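Local coordinates for protein inositol monophosphatase (Zymomonas mobilis, PDB 4N81) that probably hydrolyses phosphate monoesters as a magnesium-dependent phosphatase of the inositol monophosphatase superfamily, at residues A46-E51 with D86-G90; M54-L58 with W83-P87. All blocks are in the same frame, centred on the assembly; numbering follows the deposited sequence.

In the fold
The two contacts illustrate how one long helix can back a strand and the corner after it, where magnesium is predicted to bind. Helix 42-61 supplies one side of both: 46-51 in contact 1 and, about two turns further on, 54-58 in contact 2. The other sides overlap at Asp86 and Pro87, and the contact centres lie about 9 Å apart. Contact 2 packs the helix against strand 81-86, which leads to the predicted site of Asp86, Ile88 and Asp89; contact 1 packs it against the corner at Pro87. Of the other predicted ligands, Asp210 comes near the carboxylates of Asp86 and Asp89, its side chain about 9 Å from that of Pro87; the side chain of Glu70 is about 9 Å from that of Glu51.

Contact 1: A46-E51 with D86-G90; sequences ADRGAE and DPIDG. With SO4 (sulfate ion), chain B.
Asp47 turns its CG to the side of its carbonyl carbon (chi1 166°), which lays its carboxylate against the ring of Pro87, where Asp47 OD2 lies 3.3 Å from Pro87 CG. Ile88 meets the same helix by another route: CG1 stands beside its backbone N (chi1 -58°), and the nearly extended next torsion carries Ile88 CD1 to within 3.7 Å of Ala46 CB. Further along the helix the proline ring packs on Ala50 and Glu51, Pro87 CB 3.8 Å from Ala50 CB and Pro87 CG 3.9 Å from Glu51 CB. The chain turning here is the Asp-Pro-Ile-Asp-Gly-Thr sequence characteristic of the superfamily, whose two aspartates and Ile88 are predicted to bind magnesium. A water accepts a bond from Ile88 N and lies 3.0 Å from Asp86 OD1; its 2.4 Å separation from Asp47 OD2 is too short to interpret with confidence. Gly90 occupies the N-cap position of helix 91-95, and its N donates to sulfate O4 (2.9 Å, 144°). Thr91 N binds the same ion, so the anion sits at a helix N-terminus. This placement is consistent with a site for a substrate phosphate, although the sulfate probably came from the crystallisation liquor.

Contact 2: M54-L58 with W83-P87; sequences MRAIL and WVLDP
The helical bond from Leu58 N to Met54 O, 2.9 Å long, joins the two residues that bear most heavily on strand 83-86, setting their side chains one turn apart on the same helical face. Leu58 divides its branches between two neighbours. Its CD2 methyl rests over one face of the Trp83 indole in a CH-pi contact, 3.6 Å from the centroid of the five-membered ring and only 2° off the normal. The other branch, CD1, reaches Trp83 CB at 3.7 Å and also approaches Leu85 CD1. One turn earlier, Met54 and Leu85 run past each other in opposite directions, with Met54 CB 3.8 Å from Leu85 CD1. A bend at the end of the methionine chain (chi3 -74°) swings Met54 CE over to Pro87 CG, also at 3.8 Å, so Met54 spans both the strand and the corner beyond it. The seam is thus apolar, while Trp83 NE1 turns to Asp65 OD1 and Arg55 forms a salt bridge with Glu51. The helix and strand segments run nearly antiparallel, their axes 10.9 Å apart. This is helix-on-sheet packing within the layered alpha/beta sandwich of the family: strand 81-86 lies between strands 66-67 and 102-109, and helix 42-61 packs beside helix 7-24, which meets Met54 at Ala20 and Ile57 at Leu12, Leu16 and Val19.

Contact 1: A46-E51 with D86-G90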
ATOM      1  N   ALA A  46     -11.323 -12.181 -12.656  1.00 19.16           N
ATOM      2  CA  ALA A  46     -10.475 -12.881 -11.707  1.00 19.56           C
ATOM      3  C   ALA A  46     -11.311 -13.377 -10.530  1.00 19.83           C
ATOM      4  O   ALA A  46     -11.207 -14.522 -10.120  1.00 18.82           O
ATOM      5  CB  ALA A  46      -9.375 -11.913 -11.185  1.00 15.60           C
ATOM      6  N   ASP A  47     -12.138 -12.484  -9.994  1.00 17.07           N
ATOM      7  CA  ASP A  47     -12.985 -12.809  -8.847  1.00 17.42           C
ATOM      8  C   ASP A  47     -13.957 -13.915  -9.195  1.00 20.52           C
ATOM      9  O   ASP A  47     -14.075 -14.919  -8.459  1.00 22.36           O
ATOM     10  CB  ASP A  47     -13.737 -11.532  -8.391  1.00 18.46           C
ATOM     11  CG  ASP A  47     -14.879 -11.843  -7.446  1.00 31.49           C
ATOM     12  OD1 ASP A  47     -16.055 -11.691  -7.851  1.00 44.82           O
ATOM     13  OD2 ASP A  47     -14.610 -12.310  -6.337  1.00 26.34           O
ATOM     14  N   ARG A  48     -14.632 -13.791 -10.334  1.00 22.01           N
ATOM     15  CA  ARG A  48     -15.587 -14.836 -10.697  1.00 24.25           C
ATOM     16  C   ARG A  48     -14.916 -16.164 -10.980  1.00 23.64           C
ATOM     17  O   ARG A  48     -15.426 -17.231 -10.583  1.00 24.51           O
ATOM     18  CB  ARG A  48     -16.395 -14.475 -11.964  1.00 33.16           C
ATOM     19  CG  ARG A  48     -17.298 -13.223 -11.915  1.00 38.88           C
ATOM     20  CD  ARG A  48     -18.165 -13.099 -13.216  1.00 69.74           C
ATOM     21  NE  ARG A  48     -18.841 -14.353 -13.583  1.00 74.69           N
ATOM     22  CZ  ARG A  48     -19.362 -14.620 -14.788  1.00 78.60           C
ATOM     23  NH1 ARG A  48     -19.284 -13.720 -15.763  1.00 80.65           N
ATOM     24  NH2 ARG A  48     -19.957 -15.791 -15.027  1.00 77.41           N
ATOM     25  N   GLY A  49     -13.798 -16.145 -11.703  1.00 22.38           N
ATOM     26  CA  GLY A  49     -13.200 -17.438 -12.028  1.00 23.19           C
ATOM     27  C   GLY A  49     -12.648 -18.121 -10.763  1.00 21.02           C
ATOM     28  O   GLY A  49     -12.770 -19.365 -10.600  1.00 22.50           O
ATOM     29  N   ALA A  50     -12.089 -17.321  -9.849  1.00 21.39           N
ATOM     30  CA  ALA A  50     -11.548 -17.920  -8.611  1.00 22.62           C
ATOM     31  C   ALA A  50     -12.668 -18.458  -7.723  1.00 24.55           C
ATOM     32  O   ALA A  50     -12.578 -19.560  -7.169  1.00 22.76           O
ATOM     33  CB  ALA A  50     -10.703 -16.891  -7.833  1.00 17.76           C
ATOM     34  N   GLU A  51     -13.748 -17.688  -7.614  1.00 21.29           N
ATOM     35  CA  GLU A  51     -14.844 -18.141  -6.777  1.00 24.55           C
ATOM     36  C   GLU A  51     -15.464 -19.394  -7.346  1.00 27.59           C
ATOM     37  O   GLU A  51     -15.805 -20.308  -6.597  1.00 26.55           O
ATOM     38  CB  GLU A  51     -15.939 -17.093  -6.667  1.00 26.28           C
ATOM     39  CG  GLU A  51     -16.905 -17.471  -5.555  1.00 35.58           C
ATOM     40  CD  GLU A  51     -18.214 -16.763  -5.652  1.00 49.52           C
ATOM     41  OE1 GLU A  51     -19.256 -17.454  -5.556  1.00 55.40           O
ATOM     42  OE2 GLU A  51     -18.195 -15.519  -5.811  1.00 53.94           O
ATOM     43  N   ASP A  86     -13.466 -14.824  -0.087  1.00 14.86           N
ATOM     44  CA  ASP A  86     -13.354 -13.555  -0.775  1.00 14.19           C
ATOM     45  C   ASP A  86     -12.142 -13.651  -1.720  1.00 15.59           C
ATOM     46  O   ASP A  86     -10.994 -13.507  -1.258  1.00 16.66           O
ATOM     47  CB  ASP A  86     -13.164 -12.393   0.215  1.00 14.45           C
ATOM     48  CG  ASP A  86     -13.435 -11.026  -0.448  1.00 17.67           C
ATOM     49  OD1 ASP A  86     -13.880 -11.032  -1.620  1.00 19.90           O
ATOM     50  OD2 ASP A  86     -13.228  -9.970   0.197  1.00 17.71           O
ATOM     51  N   PRO A  87     -12.364 -13.940  -3.019  1.00 14.61           N
ATOM     52  CA  PRO A  87     -11.179 -14.168  -3.879  1.00 14.53           C
ATOM     53  C   PRO A  87     -10.201 -12.988  -3.905  1.00 16.60           C
ATOM     54  O   PRO A  87      -8.993 -13.182  -3.914  1.00 14.64           O
ATOM     55  CB  PRO A  87     -11.813 -14.289  -5.285  1.00 15.36           C
ATOM     56  CG  PRO A  87     -13.204 -14.946  -4.983  1.00 16.78           C
ATOM     57  CD  PRO A  87     -13.648 -14.281  -3.692  1.00 17.08           C
ATOM     58  N   ILE A  88     -10.743 -11.773  -3.879  1.00 13.49           N
ATOM     59  CA  ILE A  88      -9.925 -10.555  -3.900  1.00 12.14           C
ATOM     60  C   ILE A  88     -10.484  -9.567  -2.863  1.00 14.06           C
ATOM     61  O   ILE A  88     -11.370  -8.771  -3.149  1.00 16.41           O
ATOM     62  CB  ILE A  88      -9.887  -9.907  -5.305  1.00 12.32           C
ATOM     63  CG1 ILE A  88      -9.325 -10.921  -6.341  1.00 14.13           C
ATOM     64  CG2 ILE A  88      -9.031  -8.603  -5.303  1.00 12.89           C
ATOM     65  CD1 ILE A  88      -9.464 -10.455  -7.805  1.00 13.87           C
ATOM     66  N   ASP A  89      -9.943  -9.620  -1.655  1.00 12.72           N
ATOM     67  CA  ASP A  89     -10.250  -8.586  -0.685  1.00 10.58           C
ATOM     68  C   ASP A  89      -9.278  -7.443  -0.963  1.00 11.22           C
ATOM     69  O   ASP A  89      -8.073  -7.670  -1.032  1.00 12.34           O
ATOM     70  CB  ASP A  89     -10.050  -9.112   0.733  1.00 10.39           C
ATOM     71  CG  ASP A  89     -10.419  -8.065   1.762  1.00 11.53           C
ATOM     72  OD1 ASP A  89      -9.496  -7.574   2.459  1.00  9.94           O
ATOM     73  OD2 ASP A  89     -11.616  -7.717   1.829  1.00 11.77           O
ATOM     74  N   GLY A  90      -9.797  -6.217  -1.083  1.00 12.51           N
ATOM     75  CA  GLY A  90      -9.012  -5.092  -1.566  1.00 11.38           C
ATOM     76  C   GLY A  90      -9.209  -4.954  -3.070  1.00 10.56           C
ATOM     77  O   GLY A  90      -8.235  -4.734  -3.822  1.00 11.93           O
TER
HETATM   78  S   SO4 B 301     -13.716  -5.792  -1.250  1.00 38.20           S
HETATM   79  O1  SO4 B 301     -14.298  -5.907  -2.625  1.00 44.03           O
HETATM   80  O2  SO4 B 301     -14.723  -5.118  -0.384  1.00 43.43           O
HETATM   81  O3  SO4 B 301     -13.534  -7.118  -0.676  1.00 20.51           O
HETATM   82  O4  SO4 B 301     -12.431  -4.983  -1.255  1.00 26.91           O
HETATM   83  O   HOH W   1     -13.524 -10.991  -4.582  1.00 29.19           O

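Contact 2: M54-L58 with W83-P87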
ATOM      1  N   MET A  54     -13.105 -22.393  -6.597  1.00 25.51           N
ATOM      2  CA  MET A  54     -13.101 -22.783  -5.183  1.00 25.57           C
ATOM      3  C   MET A  54     -14.435 -23.428  -4.786  1.00 27.18           C
ATOM      4  O   MET A  54     -14.463 -24.404  -4.021  1.00 27.74           O
ATOM      5  CB  MET A  54     -12.813 -21.589  -4.265  1.00 21.44           C
ATOM      6  CG  MET A  54     -11.392 -21.028  -4.385  1.00 22.55           C
ATOM      7  SD  MET A  54     -11.029 -19.741  -3.141  1.00 22.79           S
ATOM      8  CE  MET A  54     -11.973 -18.397  -3.819  1.00 17.95           C
ATOM      9  N   ARG A  55     -15.534 -22.887  -5.309  1.00 28.26           N
ATOM     10  CA  ARG A  55     -16.843 -23.468  -5.009  1.00 34.82           C
ATOM     11  C   ARG A  55     -16.961 -24.875  -5.533  1.00 34.63           C
ATOM     12  O   ARG A  55     -17.573 -25.743  -4.869  1.00 33.90           O
ATOM     13  CB  ARG A  55     -17.967 -22.631  -5.625  1.00 40.86           C
ATOM     14  CG  ARG A  55     -18.264 -21.334  -4.892  1.00 44.80           C
ATOM     15  CD  ARG A  55     -19.469 -20.622  -5.491  1.00 52.60           C
ATOM     16  NE  ARG A  55     -20.324 -20.045  -4.458  1.00 56.37           N
ATOM     17  CZ  ARG A  55     -21.340 -20.694  -3.904  1.00 60.70           C
ATOM     18  NH1 ARG A  55     -21.623 -21.934  -4.297  1.00 64.54           N
ATOM     19  NH2 ARG A  55     -22.077 -20.103  -2.971  1.00 62.18           N
ATOM     20  N   ALA A  56     -16.385 -25.133  -6.711  1.00 32.85           N
ATOM     21  CA  ALA A  56     -16.525 -26.494  -7.277  1.00 38.03           C
ATOM     22  C   ALA A  56     -15.771 -27.483  -6.403  1.00 37.20           C
ATOM     23  O   ALA A  56     -16.255 -28.631  -6.134  1.00 32.56           O
ATOM     24  CB  ALA A  56     -15.992 -26.558  -8.705  1.00 30.85           C
ATOM     25  N   ILE A  57     -14.603 -27.029  -5.928  1.00 33.07           N
ATOM     26  CA  ILE A  57     -13.851 -27.911  -5.037  1.00 31.88           C
ATOM     27  C   ILE A  57     -14.605 -28.136  -3.717  1.00 35.51           C
ATOM     28  O   ILE A  57     -14.680 -29.274  -3.227  1.00 34.34           O
ATOM     29  CB  ILE A  57     -12.440 -27.345  -4.743  1.00 33.07           C
ATOM     30  CG1 ILE A  57     -11.572 -27.464  -5.991  1.00 33.67           C
ATOM     31  CG2 ILE A  57     -11.780 -28.063  -3.543  1.00 29.78           C
ATOM     32  CD1 ILE A  57     -10.346 -26.547  -5.935  1.00 29.90           C
ATOM     33  N   LEU A  58     -15.205 -27.079  -3.157  1.00 28.63           N
ATOM     34  CA  LEU A  58     -15.939 -27.277  -1.916  1.00 29.11           C
ATOM     35  C   LEU A  58     -17.160 -28.192  -2.096  1.00 32.34           C
ATOM     36  O   LEU A  58     -17.483 -29.010  -1.214  1.00 35.09           O
ATOM     37  CB  LEU A  58     -16.347 -25.924  -1.310  1.00 27.28           C
ATOM     38  CG  LEU A  58     -15.159 -25.193  -0.671  1.00 26.41           C
ATOM     39  CD1 LEU A  58     -15.548 -23.771  -0.330  1.00 25.38           C
ATOM     40  CD2 LEU A  58     -14.705 -25.915   0.597  1.00 27.63           C
ATOM     41  N   TRP A  83     -18.113 -22.281   4.811  1.00 22.90           N
ATOM     42  CA  TRP A  83     -16.928 -21.664   4.221  1.00 21.57           C
ATOM     43  C   TRP A  83     -17.235 -20.239   3.734  1.00 20.49           C
ATOM     44  O   TRP A  83     -18.290 -20.000   3.125  1.00 24.94           O
ATOM     45  CB  TRP A  83     -16.452 -22.517   3.043  1.00 25.28           C
ATOM     46  CG  TRP A  83     -15.921 -23.847   3.510  1.00 26.22           C
ATOM     47  CD1 TRP A  83     -16.625 -24.982   3.733  1.00 25.05           C
ATOM     48  CD2 TRP A  83     -14.559 -24.131   3.867  1.00 22.82           C
ATOM     49  NE1 TRP A  83     -15.783 -25.987   4.196  1.00 26.60           N
ATOM     50  CE2 TRP A  83     -14.508 -25.482   4.281  1.00 27.58           C
ATOM     51  CE3 TRP A  83     -13.383 -23.370   3.881  1.00 22.30           C
ATOM     52  CZ2 TRP A  83     -13.325 -26.088   4.693  1.00 27.87           C
ATOM     53  CZ3 TRP A  83     -12.210 -23.973   4.287  1.00 24.15           C
ATOM     54  CH2 TRP A  83     -12.191 -25.322   4.692  1.00 25.08           C
ATOM     55  N   VAL A  84     -16.308 -19.309   3.979  1.00 19.02           N
ATOM     56  CA  VAL A  84     -16.499 -17.929   3.584  1.00 19.17           C
ATOM     57  C   VAL A  84     -15.335 -17.607   2.662  1.00 23.52           C
ATOM     58  O   VAL A  84     -14.202 -17.759   3.074  1.00 25.18           O
ATOM     59  CB  VAL A  84     -16.464 -17.002   4.828  1.00 22.89           C
ATOM     60  CG1 VAL A  84     -16.676 -15.522   4.442  1.00 25.78           C
ATOM     61  CG2 VAL A  84     -17.543 -17.412   5.834  1.00 25.99           C
ATOM     62  N   LEU A  85     -15.616 -17.218   1.411  1.00 20.82           N
ATOM     63  CA  LEU A  85     -14.570 -16.935   0.419  1.00 16.81           C
ATOM     64  C   LEU A  85     -14.617 -15.476  -0.030  1.00 19.94           C
ATOM     65  O   LEU A  85     -15.692 -14.942  -0.295  1.00 19.17           O
ATOM     66  CB  LEU A  85     -14.790 -17.804  -0.815  1.00 17.94           C
ATOM     67  CG  LEU A  85     -15.027 -19.288  -0.497  1.00 23.56           C
ATOM     68  CD1 LEU A  85     -15.304 -20.073  -1.754  1.00 24.01           C
ATOM     69  CD2 LEU A  85     -13.859 -19.892   0.254  1.00 23.86           C
ATOM     70  N   ASP A  86     -13.466 -14.824  -0.087  1.00 14.86           N
ATOM     71  CA  ASP A  86     -13.354 -13.555  -0.775  1.00 14.19           C
ATOM     72  C   ASP A  86     -12.142 -13.651  -1.720  1.00 15.59           C
ATOM     73  O   ASP A  86     -10.994 -13.507  -1.258  1.00 16.66           O
ATOM     74  CB  ASP A  86     -13.164 -12.393   0.215  1.00 14.45           C
ATOM     75  CG  ASP A  86     -13.435 -11.026  -0.448  1.00 17.67           C
ATOM     76  OD1 ASP A  86     -13.880 -11.032  -1.620  1.00 19.90           O
ATOM     77  OD2 ASP A  86     -13.228  -9.970   0.197  1.00 17.71           O
ATOM     78  N   PRO A  87     -12.364 -13.940  -3.019  1.00 14.61           N
ATOM     79  CA  PRO A  87     -11.179 -14.168  -3.879  1.00 14.53           C
ATOM     80  C   PRO A  87     -10.201 -12.988  -3.905  1.00 16.60           C
ATOM     81  O   PRO A  87      -8.993 -13.182  -3.914  1.00 14.64           O
ATOM     82  CB  PRO A  87     -11.813 -14.289  -5.285  1.00 15.36           C
ATOM     83  CG  PRO A  87     -13.204 -14.946  -4.983  1.00 16.78           C
ATOM     84  CD  PRO A  87     -13.648 -14.281  -3.692  1.00 17.08           C
TER